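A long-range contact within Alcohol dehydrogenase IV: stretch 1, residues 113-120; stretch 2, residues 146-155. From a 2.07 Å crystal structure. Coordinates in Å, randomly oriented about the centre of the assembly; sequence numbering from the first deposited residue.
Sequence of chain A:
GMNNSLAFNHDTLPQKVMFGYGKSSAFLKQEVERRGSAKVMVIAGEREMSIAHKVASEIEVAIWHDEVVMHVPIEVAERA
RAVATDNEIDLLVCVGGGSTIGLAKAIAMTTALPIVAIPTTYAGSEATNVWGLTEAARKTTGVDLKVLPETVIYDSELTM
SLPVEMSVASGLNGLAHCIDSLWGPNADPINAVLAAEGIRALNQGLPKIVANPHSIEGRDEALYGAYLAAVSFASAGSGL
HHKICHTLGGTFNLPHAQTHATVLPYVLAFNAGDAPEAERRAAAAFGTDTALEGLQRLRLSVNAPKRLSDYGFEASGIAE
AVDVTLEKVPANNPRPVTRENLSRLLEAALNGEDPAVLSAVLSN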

# COMPACT_ATOMS: atom_id res chain seq x y z
N LEU A 113 3.06 14.78 18.87
CA LEU A 113 4.19 13.88 19.12
C LEU A 113 4.08 12.64 18.26
O LEU A 113 2.99 12.12 18.05
CB LEU A 113 4.27 13.47 20.59
CG LEU A 113 4.79 14.54 21.56
CD1 LEU A 113 4.53 14.08 22.98
CD2 LEU A 113 6.33 14.85 21.30
N PRO A 114 5.21 12.13 17.81
CA PRO A 114 5.21 10.91 17.03
C PRO A 114 5.00 9.71 17.91
O PRO A 114 5.36 9.72 19.12
CB PRO A 114 6.61 10.89 16.42
CG PRO A 114 7.42 11.72 17.31
CD PRO A 114 6.54 12.77 17.85
N ILE A 115 4.39 8.68 17.34
CA ILE A 115 4.09 7.47 18.06
C ILE A 115 4.78 6.28 17.41
O ILE A 115 4.72 6.12 16.18
CB ILE A 115 2.59 7.17 18.00
CG1 ILE A 115 1.78 8.22 18.75
CG2 ILE A 115 2.29 5.77 18.55
CD1 ILE A 115 0.27 8.10 18.42
N VAL A 116 5.43 5.45 18.21
CA VAL A 116 5.87 4.14 17.76
C VAL A 116 4.91 3.13 18.42
O VAL A 116 4.81 3.09 19.63
CB VAL A 116 7.34 3.84 18.16
CG1 VAL A 116 7.71 2.41 17.78
CG2 VAL A 116 8.32 4.85 17.53
N ALA A 117 4.15 2.39 17.61
CA ALA A 117 3.19 1.43 18.15
C ALA A 117 3.71 0.07 18.11
O ALA A 117 4.22 -0.36 17.09
CB ALA A 117 1.83 1.50 17.38
N ILE A 118 3.56 -0.64 19.24
CA ILE A 118 4.02 -2.03 19.40
C ILE A 118 2.78 -2.87 19.83
O ILE A 118 2.50 -3.04 21.04
CB ILE A 118 5.15 -2.11 20.45
CG1 ILE A 118 6.26 -1.10 20.12
CG2 ILE A 118 5.72 -3.52 20.53
CD1 ILE A 118 7.52 -1.26 20.95
N PRO A 119 1.99 -3.33 18.85
CA PRO A 119 0.68 -3.93 19.14
C PRO A 119 0.72 -5.35 19.64
O PRO A 119 1.62 -6.12 19.27
CB PRO A 119 -0.04 -3.88 17.80
CG PRO A 119 0.82 -2.94 16.93
CD PRO A 119 2.18 -3.13 17.41
N THR A 120 -0.27 -5.71 20.44
CA THR A 120 -0.34 -7.07 21.01
C THR A 120 -1.68 -7.76 20.70
O THR A 120 -1.94 -8.82 21.20
CB THR A 120 -0.16 -7.00 22.49
OG1 THR A 120 -1.16 -6.11 23.03
CG2 THR A 120 1.26 -6.47 22.83
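Stretch 2 146-155: KVLPETVIYD

Stretch 2 enters as the end of a 3-10 segment at Lys146 and Val147. It passes through Leu148, Pro149 and Glu150 and becomes a strand at Thr151 to Tyr154. This strand lies alongside strand 115-119 and runs in the same direction. The two axes cross at -22° and approach to 4.7 Å. Val116 pairs with Thr151 and Ala117 with Val152, both as parallel bridges with CA to CA distances of 4.8 Å. Ahead of the strand, Pro149 lies next to Ile115, CA to CA 4.7 Å. Beyond the bridges, Ile118 is level with Ile153, CA to CA 4.9 Å.

The backbone hydrogen bonds follow the parallel pattern. Ala117 uses both its polar backbone groups: its N donates to Thr151 O at 2.8 Å, and its O accepts from Ile153 N at 2.8 Å. These bonds straddle Val152. At the start of the pairing, Ile115 O accepts two weak bonds, from Glu150 N at 3.0 Å and from Thr151 N at 3.5 Å. The first is short but bent, 126° at the hydrogen; the second is long but nearly straight, 170°. Pro119 has no N-H to offer, so its nitrogen cannot continue the ladder. Pro119 CD lies 3.2 Å from Ile153 O.

CA-H...O contacts support the same register. Val116 CA is 3.4 Å from Thr151 O, Val152 CA is 3.3 Å from Ala117 O, and Ile118 CA is 3.5 Å from Ile153 O.

Apolar side chains pack on both faces of the sheet. On the face carrying Val116 and Thr151, Val116 CG1 meets Ile153 CD1 at 3.7 Å; Val116 is in the t rotamer and Ile153 in m, t. On the face carrying Ala117 and Val152, the small Ala117 CB rests 3.8 Å from Pro149 CG. Pro149 also touches Ile115, with CB 3.8 Å from Ile115 CG2. Pro119 points toward stretch 2. Pro119 CG lies 3.8 Å from Val152 CG1 and 3.6 Å from Tyr154 CE1, and it meets the tyrosine ring obliquely.

Water also bridges the stretches, near both ends of the pairing. Near the start, one water oxygen lies 2.8 Å from Leu148 O, to which the water donates, and 3.0 Å from Ile115 N, from which it accepts. At the far end, another donates to Pro119 O and Ile153 O and accepts from Asp155 N, each at 2.8 Å from the water oxygen. It thus extends the link past the last direct hydrogen bond.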

# COMPACT_ATOMS: atom_id res chain seq x y z
N LYS A 146 -2.25 13.14 12.40
CA LYS A 146 -1.29 13.14 13.52
C LYS A 146 -1.44 11.96 14.43
O LYS A 146 -0.52 11.66 15.16
CB LYS A 146 -1.40 14.42 14.37
CG LYS A 146 -1.24 15.70 13.59
CD LYS A 146 -0.93 16.90 14.50
CE LYS A 146 -1.85 17.01 15.66
NZ LYS A 146 -3.27 17.03 15.24
N VAL A 147 -2.60 11.25 14.40
CA VAL A 147 -2.75 10.11 15.27
C VAL A 147 -2.25 8.80 14.68
O VAL A 147 -2.13 7.83 15.39
CB VAL A 147 -4.16 9.96 15.84
CG1 VAL A 147 -4.64 11.30 16.33
CG2 VAL A 147 -5.13 9.34 14.81
N LEU A 148 -1.93 8.78 13.39
CA LEU A 148 -1.40 7.58 12.77
C LEU A 148 0.03 7.34 13.30
O LEU A 148 0.87 8.20 13.18
CB LEU A 148 -1.33 7.75 11.24
CG LEU A 148 -0.72 6.57 10.46
CD1 LEU A 148 -1.65 5.35 10.54
CD2 LEU A 148 -0.45 7.00 8.97
N PRO A 149 0.29 6.16 13.90
CA PRO A 149 1.66 5.98 14.36
C PRO A 149 2.63 6.02 13.19
O PRO A 149 2.34 5.48 12.11
CB PRO A 149 1.64 4.60 15.01
CG PRO A 149 0.22 4.45 15.51
CD PRO A 149 -0.65 5.23 14.55
N GLU A 150 3.74 6.68 13.36
CA GLU A 150 4.74 6.77 12.31
C GLU A 150 5.44 5.46 12.08
O GLU A 150 5.88 5.17 10.98
CB GLU A 150 5.76 7.83 12.64
CG GLU A 150 5.24 9.19 12.52
CD GLU A 150 6.31 10.24 12.70
OE1 GLU A 150 7.50 9.88 12.86
OE2 GLU A 150 5.95 11.42 12.72
N THR A 151 5.59 4.68 13.13
CA THR A 151 6.21 3.38 13.03
C THR A 151 5.42 2.33 13.79
O THR A 151 4.91 2.59 14.91
CB THR A 151 7.63 3.41 13.58
OG1 THR A 151 8.39 4.39 12.86
CG2 THR A 151 8.29 2.03 13.48
N VAL A 152 5.34 1.13 13.20
CA VAL A 152 4.72 0.02 13.87
C VAL A 152 5.72 -1.11 13.98
O VAL A 152 6.33 -1.51 12.99
CB VAL A 152 3.46 -0.48 13.10
CG1 VAL A 152 2.77 -1.64 13.88
CG2 VAL A 152 2.49 0.68 12.88
N ILE A 153 5.90 -1.60 15.21
CA ILE A 153 6.78 -2.78 15.46
C ILE A 153 5.92 -4.00 15.80
O ILE A 153 5.16 -3.99 16.77
CB ILE A 153 7.77 -2.49 16.57
CG1 ILE A 153 8.66 -1.31 16.16
CG2 ILE A 153 8.61 -3.80 16.94
CD1 ILE A 153 9.55 -0.72 17.32
N TYR A 154 5.96 -4.98 14.91
CA TYR A 154 5.22 -6.22 15.06
C TYR A 154 6.13 -7.36 15.48
O TYR A 154 6.99 -7.81 14.69
CB TYR A 154 4.51 -6.61 13.75
CG TYR A 154 3.28 -5.84 13.44
CD1 TYR A 154 2.20 -5.82 14.34
CD2 TYR A 154 3.12 -5.20 12.22
CE1 TYR A 154 1.08 -5.15 14.06
CE2 TYR A 154 1.97 -4.52 11.93
CZ TYR A 154 0.94 -4.51 12.83
OH TYR A 154 -0.21 -3.85 12.54
N ASP A 155 5.92 -7.85 16.70
CA ASP A 155 6.72 -8.94 17.27
C ASP A 155 5.74 -9.97 17.83
O ASP A 155 5.16 -9.79 18.92
CB ASP A 155 7.63 -8.38 18.37
CG ASP A 155 8.52 -9.43 19.02
OD1 ASP A 155 8.28 -10.64 18.82
OD2 ASP A 155 9.46 -9.05 19.74
O HOH W 1 2.16 12.00 15.49
O HOH W 2 2.75 9.30 14.95
O HOH W 3 4.21 -6.22 18.21